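Local coordinates for protein sulfhydryl oxidase 1 (Homo sapiens, PDB 3LLK) that catalyses the FAD-dependent oxidation of thiols to disulfides, probably passing the electrons on to molecular oxygen as other sulfhydryl oxidases do, at residues Glu38-Arg41 / Leu42-Leu45; Ser68-Glu71 / Trp72-Gln76. All coordinates share one frame; numbering follows the deposited sequence.

Contact 1: Glu38-Arg41 / Leu42-Leu45; sequences EGQR and LVAL
Gln40 O accepts the shortest bond of this first helical turn, 2.8 Å from Ala44 N, and Arg41 O follows with Leu45 N at 2.9 Å. Nearer the start, Val43 N reaches Gly39 O at 3.2 Å. The bond from Leu42 N to Glu38 O is as long but differently made: the donor sits above the carbonyl plane, with a C=O...N angle of 111°. Gly39 has a positive phi (54°), a conformation that glycine adopts more easily than other residues.

Outside the backbone, Gln40 lies side by side with Val43, the two pointing the same way; a bend at chi2 (-47°) lays the amide against the valine, Gln40 NE2 3.8 Å from Val43 CG2. Val43 CG2 also comes within 3.3 Å of Gly39 O, while Ala44 CB rests close to Gln40 O.

Arg41 turns its guanidinium elsewhere, NE bonding Tyr160 O and the group meeting Phe34 in a cation-pi contact. Tyr160 and Phe161 of helix 150-161 also cover Gln40, Ala44 and Leu45, whereas Leu42 packs on Ile81 of strand 80-82.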
ATOM      1  N   GLU A  38      -6.445 -15.684 -13.487  1.00 28.56           N
ATOM      2  CA  GLU A  38      -7.808 -16.183 -13.632  1.00 29.59           C
ATOM      3  C   GLU A  38      -8.515 -16.309 -12.294  1.00 29.04           C
ATOM      4  O   GLU A  38      -7.921 -16.082 -11.232  1.00 29.26           O
ATOM      5  CB  GLU A  38      -7.778 -17.561 -14.298  1.00 32.03           C
ATOM      6  CG  GLU A  38      -7.129 -18.611 -13.409  1.00 35.82           C
ATOM      7  CD  GLU A  38      -6.854 -19.924 -14.125  1.00 40.39           C
ATOM      8  OE1 GLU A  38      -7.751 -20.414 -14.844  1.00 38.33           O
ATOM      9  OE2 GLU A  38      -5.740 -20.467 -13.952  1.00 40.41           O
ATOM     10  N   GLY A  39      -9.789 -16.690 -12.359  1.00 28.55           N
ATOM     11  CA  GLY A  39     -10.582 -16.856 -11.156  1.00 29.10           C
ATOM     12  C   GLY A  39     -10.585 -15.631 -10.262  1.00 30.61           C
ATOM     13  O   GLY A  39     -10.617 -14.494 -10.743  1.00 31.42           O
ATOM     14  N   GLN A  40     -10.535 -15.870  -8.956  1.00 30.59           N
ATOM     15  CA  GLN A  40     -10.542 -14.802  -7.969  1.00 31.63           C
ATOM     16  C   GLN A  40      -9.278 -13.950  -7.975  1.00 31.36           C
ATOM     17  O   GLN A  40      -9.301 -12.800  -7.540  1.00 29.24           O
ATOM     18  CB  GLN A  40     -10.776 -15.386  -6.578  1.00 34.98           C
ATOM     19  CG  GLN A  40     -12.189 -15.886  -6.396  1.00 40.56           C
ATOM     20  CD  GLN A  40     -13.209 -14.876  -6.895  1.00 43.53           C
ATOM     21  OE1 GLN A  40     -13.406 -13.817  -6.290  1.00 41.95           O
ATOM     22  NE2 GLN A  40     -13.849 -15.192  -8.020  1.00 45.47           N
ATOM     23  N   ARG A  41      -8.171 -14.514  -8.444  1.00 29.19           N
ATOM     24  CA  ARG A  41      -6.937 -13.745  -8.517  1.00 29.98           C
ATOM     25  C   ARG A  41      -7.133 -12.604  -9.518  1.00 29.02           C
ATOM     26  O   ARG A  41      -6.731 -11.463  -9.263  1.00 29.51           O
ATOM     27  CB  ARG A  41      -5.763 -14.627  -8.957  1.00 28.09           C
ATOM     28  CG  ARG A  41      -4.542 -13.833  -9.384  1.00 28.59           C
ATOM     29  CD  ARG A  41      -3.264 -14.668  -9.387  1.00 27.17           C
ATOM     30  NE  ARG A  41      -2.897 -15.124  -8.053  1.00 29.24           N
ATOM     31  CZ  ARG A  41      -3.136 -16.347  -7.585  1.00 34.34           C
ATOM     32  NH1 ARG A  41      -3.745 -17.248  -8.346  1.00 34.90           N
ATOM     33  NH2 ARG A  41      -2.750 -16.675  -6.359  1.00 33.83           N
ATOM     34  N   LEU A  42      -7.747 -12.918 -10.656  1.00 26.41           N
ATOM     35  CA  LEU A  42      -7.999 -11.910 -11.675  1.00 28.06           C
ATOM     36  C   LEU A  42      -9.006 -10.895 -11.145  1.00 28.07           C
ATOM     37  O   LEU A  42      -8.867  -9.703 -11.388  1.00 30.02           O
ATOM     38  CB  LEU A  42      -8.519 -12.552 -12.966  1.00 26.22           C
ATOM     39  CG  LEU A  42      -8.949 -11.573 -14.071  1.00 27.69           C
ATOM     40  CD1 LEU A  42      -7.808 -10.617 -14.411  1.00 28.33           C
ATOM     41  CD2 LEU A  42      -9.391 -12.354 -15.309  1.00 26.33           C
ATOM     42  N   VAL A  43     -10.014 -11.368 -10.418  1.00 28.21           N
ATOM     43  CA  VAL A  43     -11.007 -10.462  -9.846  1.00 28.71           C
ATOM     44  C   VAL A  43     -10.296  -9.513  -8.866  1.00 28.75           C
ATOM     45  O   VAL A  43     -10.531  -8.306  -8.871  1.00 27.84           O
ATOM     46  CB  VAL A  43     -12.113 -11.243  -9.082  1.00 29.99           C
ATOM     47  CG1 VAL A  43     -13.114 -10.257  -8.441  1.00 28.01           C
ATOM     48  CG2 VAL A  43     -12.842 -12.187 -10.043  1.00 27.57           C
ATOM     49  N   ALA A  44      -9.419 -10.069  -8.038  1.00 26.77           N
ATOM     50  CA  ALA A  44      -8.680  -9.276  -7.064  1.00 27.30           C
ATOM     51  C   ALA A  44      -7.830  -8.216  -7.771  1.00 27.17           C
ATOM     52  O   ALA A  44      -7.757  -7.070  -7.323  1.00 28.07           O
ATOM     53  CB  ALA A  44      -7.795 -10.190  -6.197  1.00 25.45           C
ATOM     54  N   LEU A  45      -7.199  -8.598  -8.881  1.00 27.96           N
ATOM     55  CA  LEU A  45      -6.367  -7.674  -9.643  1.00 27.08           C
ATOM     56  C   LEU A  45      -7.207  -6.521 -10.190  1.00 27.30           C
ATOM     57  O   LEU A  45      -6.805  -5.360 -10.107  1.00 25.92           O
ATOM     58  CB  LEU A  45      -5.677  -8.398 -10.799  1.00 26.49           C
ATOM     59  CG  LEU A  45      -4.872  -7.541 -11.780  1.00 27.57           C
ATOM     60  CD1 LEU A  45      -3.870  -6.679 -11.029  1.00 28.96           C
ATOM     61  CD2 LEU A  45      -4.139  -8.439 -12.763  1.00 27.78           C
TER

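Contact 2: Ser68-Glu71 / Trp72-Gln76; sequences SVNE and WLKRQ
Glu71 and Lys74 form a salt bridge one helical turn apart, their side chains running side by side in the same direction. Lys74 NZ stands 2.8 Å from Glu71 OE2, on that oxygen's syn lone pair, and makes a weak second bond to Glu71 OE1 at 3.2 Å, so both carboxylate oxygens share the ammonium. Bends at chi2 of Glu71 (-47°) and chi3 of Lys74 (61°) bring the two ends together. With an alanine here in place of Glu71, the Lys74 ammonium is likely to lose its carboxylate mate, and the end of the lysine chain to turn more freely.

Backbone bonds continue the helix: Trp72 N to Ser68 O, Leu73 N to Val69 O and Lys74 N to Asn70 O, each 3.0 Å. Glu71 O takes two donors from one residue, Arg75 N at 3.1 Å and, weakly, Arg75 NE at 3.3 Å, as the arginine curls back along the helix. At the end, Gln76 NE2 donates to Trp72 O at 2.9 Å; the same nitrogen lies over one face of the indole, offset toward its rim.

Apolar contact is lighter, with Val69 CG1 4.4 Å from Leu73 CD1. Leu73 and Asn70 face Val49 of helix 39-55, and Trp72 packs on Phe85, Phe86 and Ala89 of helix 83-92.

This is the C-terminal end of an amphipathic helix in what is probably the degenerate, non-FAD-binding half of the pseudo-dimer: an i to i+3 ion pair on one side, buried residues on the other, and a glutamine side chain bonding a carbonyl of the last turn.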
ATOM      1  N   SER A  68      -6.026   3.896 -18.151  1.00 24.76           N
ATOM      2  CA  SER A  68      -5.932   3.129 -19.397  1.00 24.84           C
ATOM      3  C   SER A  68      -5.806   1.628 -19.111  1.00 24.76           C
ATOM      4  O   SER A  68      -6.388   0.808 -19.816  1.00 24.01           O
ATOM      5  CB  SER A  68      -4.740   3.612 -20.233  1.00 27.46           C
ATOM      6  OG  SER A  68      -4.652   2.915 -21.465  1.00 27.98           O
ATOM      7  N   VAL A  69      -5.051   1.270 -18.075  1.00 24.81           N
ATOM      8  CA  VAL A  69      -4.894  -0.140 -17.722  1.00 25.35           C
ATOM      9  C   VAL A  69      -6.203  -0.647 -17.129  1.00 25.54           C
ATOM     10  O   VAL A  69      -6.650  -1.743 -17.447  1.00 25.52           O
ATOM     11  CB  VAL A  69      -3.761  -0.350 -16.694  1.00 26.54           C
ATOM     12  CG1 VAL A  69      -3.728  -1.801 -16.255  1.00 25.73           C
ATOM     13  CG2 VAL A  69      -2.412   0.043 -17.316  1.00 26.40           C
ATOM     14  N   ASN A  70      -6.818   0.171 -16.279  1.00 26.88           N
ATOM     15  CA  ASN A  70      -8.081  -0.183 -15.646  1.00 29.50           C
ATOM     16  C   ASN A  70      -9.126  -0.506 -16.718  1.00 31.28           C
ATOM     17  O   ASN A  70      -9.800  -1.538 -16.650  1.00 30.35           O
ATOM     18  CB  ASN A  70      -8.583   0.975 -14.779  1.00 28.61           C
ATOM     19  CG  ASN A  70      -9.748   0.578 -13.893  1.00 30.45           C
ATOM     20  OD1 ASN A  70     -10.600   1.402 -13.565  1.00 34.87           O
ATOM     21  ND2 ASN A  70      -9.785  -0.683 -13.492  1.00 26.04           N
ATOM     22  N   GLU A  71      -9.250   0.379 -17.706  1.00 32.92           N
ATOM     23  CA  GLU A  71     -10.218   0.195 -18.788  1.00 34.85           C
ATOM     24  C   GLU A  71      -9.904  -1.020 -19.659  1.00 34.79           C
ATOM     25  O   GLU A  71     -10.811  -1.729 -20.101  1.00 33.80           O
ATOM     26  CB  GLU A  71     -10.295   1.460 -19.651  1.00 37.28           C
ATOM     27  CG  GLU A  71     -10.977   2.621 -18.950  1.00 40.30           C
ATOM     28  CD  GLU A  71     -12.286   2.206 -18.288  1.00 43.36           C
ATOM     29  OE1 GLU A  71     -13.129   1.580 -18.967  1.00 46.69           O
ATOM     30  OE2 GLU A  71     -12.477   2.507 -17.091  1.00 45.13           O
ATOM     31  N   TRP A  72      -8.621  -1.265 -19.901  1.00 32.98           N
ATOM     32  CA  TRP A  72      -8.233  -2.423 -20.694  1.00 32.24           C
ATOM     33  C   TRP A  72      -8.698  -3.696 -19.977  1.00 32.58           C
ATOM     34  O   TRP A  72      -9.218  -4.619 -20.604  1.00 30.94           O
ATOM     35  CB  TRP A  72      -6.719  -2.473 -20.870  1.00 31.53           C
ATOM     36  CG  TRP A  72      -6.274  -3.649 -21.675  1.00 33.81           C
ATOM     37  CD1 TRP A  72      -6.242  -3.748 -23.038  1.00 33.54           C
ATOM     38  CD2 TRP A  72      -5.818  -4.913 -21.170  1.00 33.29           C
ATOM     39  NE1 TRP A  72      -5.790  -4.991 -23.413  1.00 35.91           N
ATOM     40  CE2 TRP A  72      -5.525  -5.728 -22.286  1.00 34.78           C
ATOM     41  CE3 TRP A  72      -5.632  -5.435 -19.882  1.00 32.00           C
ATOM     42  CZ2 TRP A  72      -5.054  -7.042 -22.156  1.00 35.89           C
ATOM     43  CZ3 TRP A  72      -5.162  -6.744 -19.750  1.00 34.99           C
ATOM     44  CH2 TRP A  72      -4.879  -7.531 -20.883  1.00 35.41           C
ATOM     45  N   LEU A  73      -8.492  -3.740 -18.664  1.00 32.78           N
ATOM     46  CA  LEU A  73      -8.895  -4.893 -17.857  1.00 33.20           C
ATOM     47  C   LEU A  73     -10.404  -5.089 -17.898  1.00 36.82           C
ATOM     48  O   LEU A  73     -10.887  -6.214 -18.058  1.00 35.48           O
ATOM     49  CB  LEU A  73      -8.456  -4.716 -16.400  1.00 32.31           C
ATOM     50  CG  LEU A  73      -6.980  -4.952 -16.083  1.00 30.98           C
ATOM     51  CD1 LEU A  73      -6.685  -4.564 -14.636  1.00 33.20           C
ATOM     52  CD2 LEU A  73      -6.652  -6.420 -16.319  1.00 34.01           C
ATOM     53  N   LYS A  74     -11.138  -3.990 -17.739  1.00 38.49           N
ATOM     54  CA  LYS A  74     -12.594  -4.024 -17.751  1.00 41.65           C
ATOM     55  C   LYS A  74     -13.140  -4.568 -19.066  1.00 43.21           C
ATOM     56  O   LYS A  74     -14.194  -5.193 -19.089  1.00 44.83           O
ATOM     57  CB  LYS A  74     -13.157  -2.622 -17.486  1.00 42.28           C
ATOM     58  CG  LYS A  74     -13.067  -2.193 -16.022  1.00 44.28           C
ATOM     59  CD  LYS A  74     -13.275  -0.696 -15.838  1.00 45.51           C
ATOM     60  CE  LYS A  74     -14.639  -0.244 -16.320  1.00 48.61           C
ATOM     61  NZ  LYS A  74     -14.790   1.238 -16.240  1.00 51.79           N
ATOM     62  N   ARG A  75     -12.419  -4.340 -20.159  1.00 45.59           N
ATOM     63  CA  ARG A  75     -12.856  -4.826 -21.462  1.00 48.84           C
ATOM     64  C   ARG A  75     -12.616  -6.317 -21.682  1.00 50.13           C
ATOM     65  O   ARG A  75     -13.361  -6.955 -22.421  1.00 50.96           O
ATOM     66  CB  ARG A  75     -12.187  -4.031 -22.582  1.00 48.15           C
ATOM     67  CG  ARG A  75     -12.876  -2.722 -22.881  1.00 49.65           C
ATOM     68  CD  ARG A  75     -12.119  -1.965 -23.935  1.00 51.48           C
ATOM     69  NE  ARG A  75     -10.813  -1.548 -23.441  1.00 53.35           N
ATOM     70  CZ  ARG A  75      -9.834  -1.101 -24.217  1.00 53.24           C
ATOM     71  NH1 ARG A  75     -10.014  -1.017 -25.529  1.00 54.96           N
ATOM     72  NH2 ARG A  75      -8.678  -0.738 -23.684  1.00 52.48           N
ATOM     73  N   GLN A  76     -11.584  -6.877 -21.055  1.00 51.17           N
ATOM     74  CA  GLN A  76     -11.313  -8.304 -21.218  1.00 52.31           C
ATOM     75  C   GLN A  76     -12.473  -9.094 -20.617  1.00 54.46           C
ATOM     76  O   GLN A  76     -12.566  -9.248 -19.400  1.00 54.70           O
ATOM     77  CB  GLN A  76     -10.010  -8.703 -20.518  1.00 50.70           C
ATOM     78  CG  GLN A  76      -8.799  -7.873 -20.909  1.00 48.50           C
ATOM     79  CD  GLN A  76      -8.712  -7.640 -22.402  1.00 48.21           C
ATOM     80  OE1 GLN A  76      -8.763  -8.582 -23.194  1.00 47.76           O
ATOM     81  NE2 GLN A  76      -8.582  -6.378 -22.798  1.00 45.32           N
TER

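From the N terminus, contact 1 spans the passage from strand 36-38 into helix 39-55; the chain then turns and returns as helix 60-75, whose last turns hold contact 2. Each contact is local, between consecutive segments, and closes no long loop; they stand in series, neither nested nor crossed. Their centres are 14 Å apart and their nearest atoms about 5 Å, without touching. Strand 80-82, which pairs antiparallel with strand 36-38, touches both contacts, its Ile81 meeting Trp72 and Gln76 of contact 2. Lys46, one residue beyond contact 1, adds a weak bond to Gln76 O.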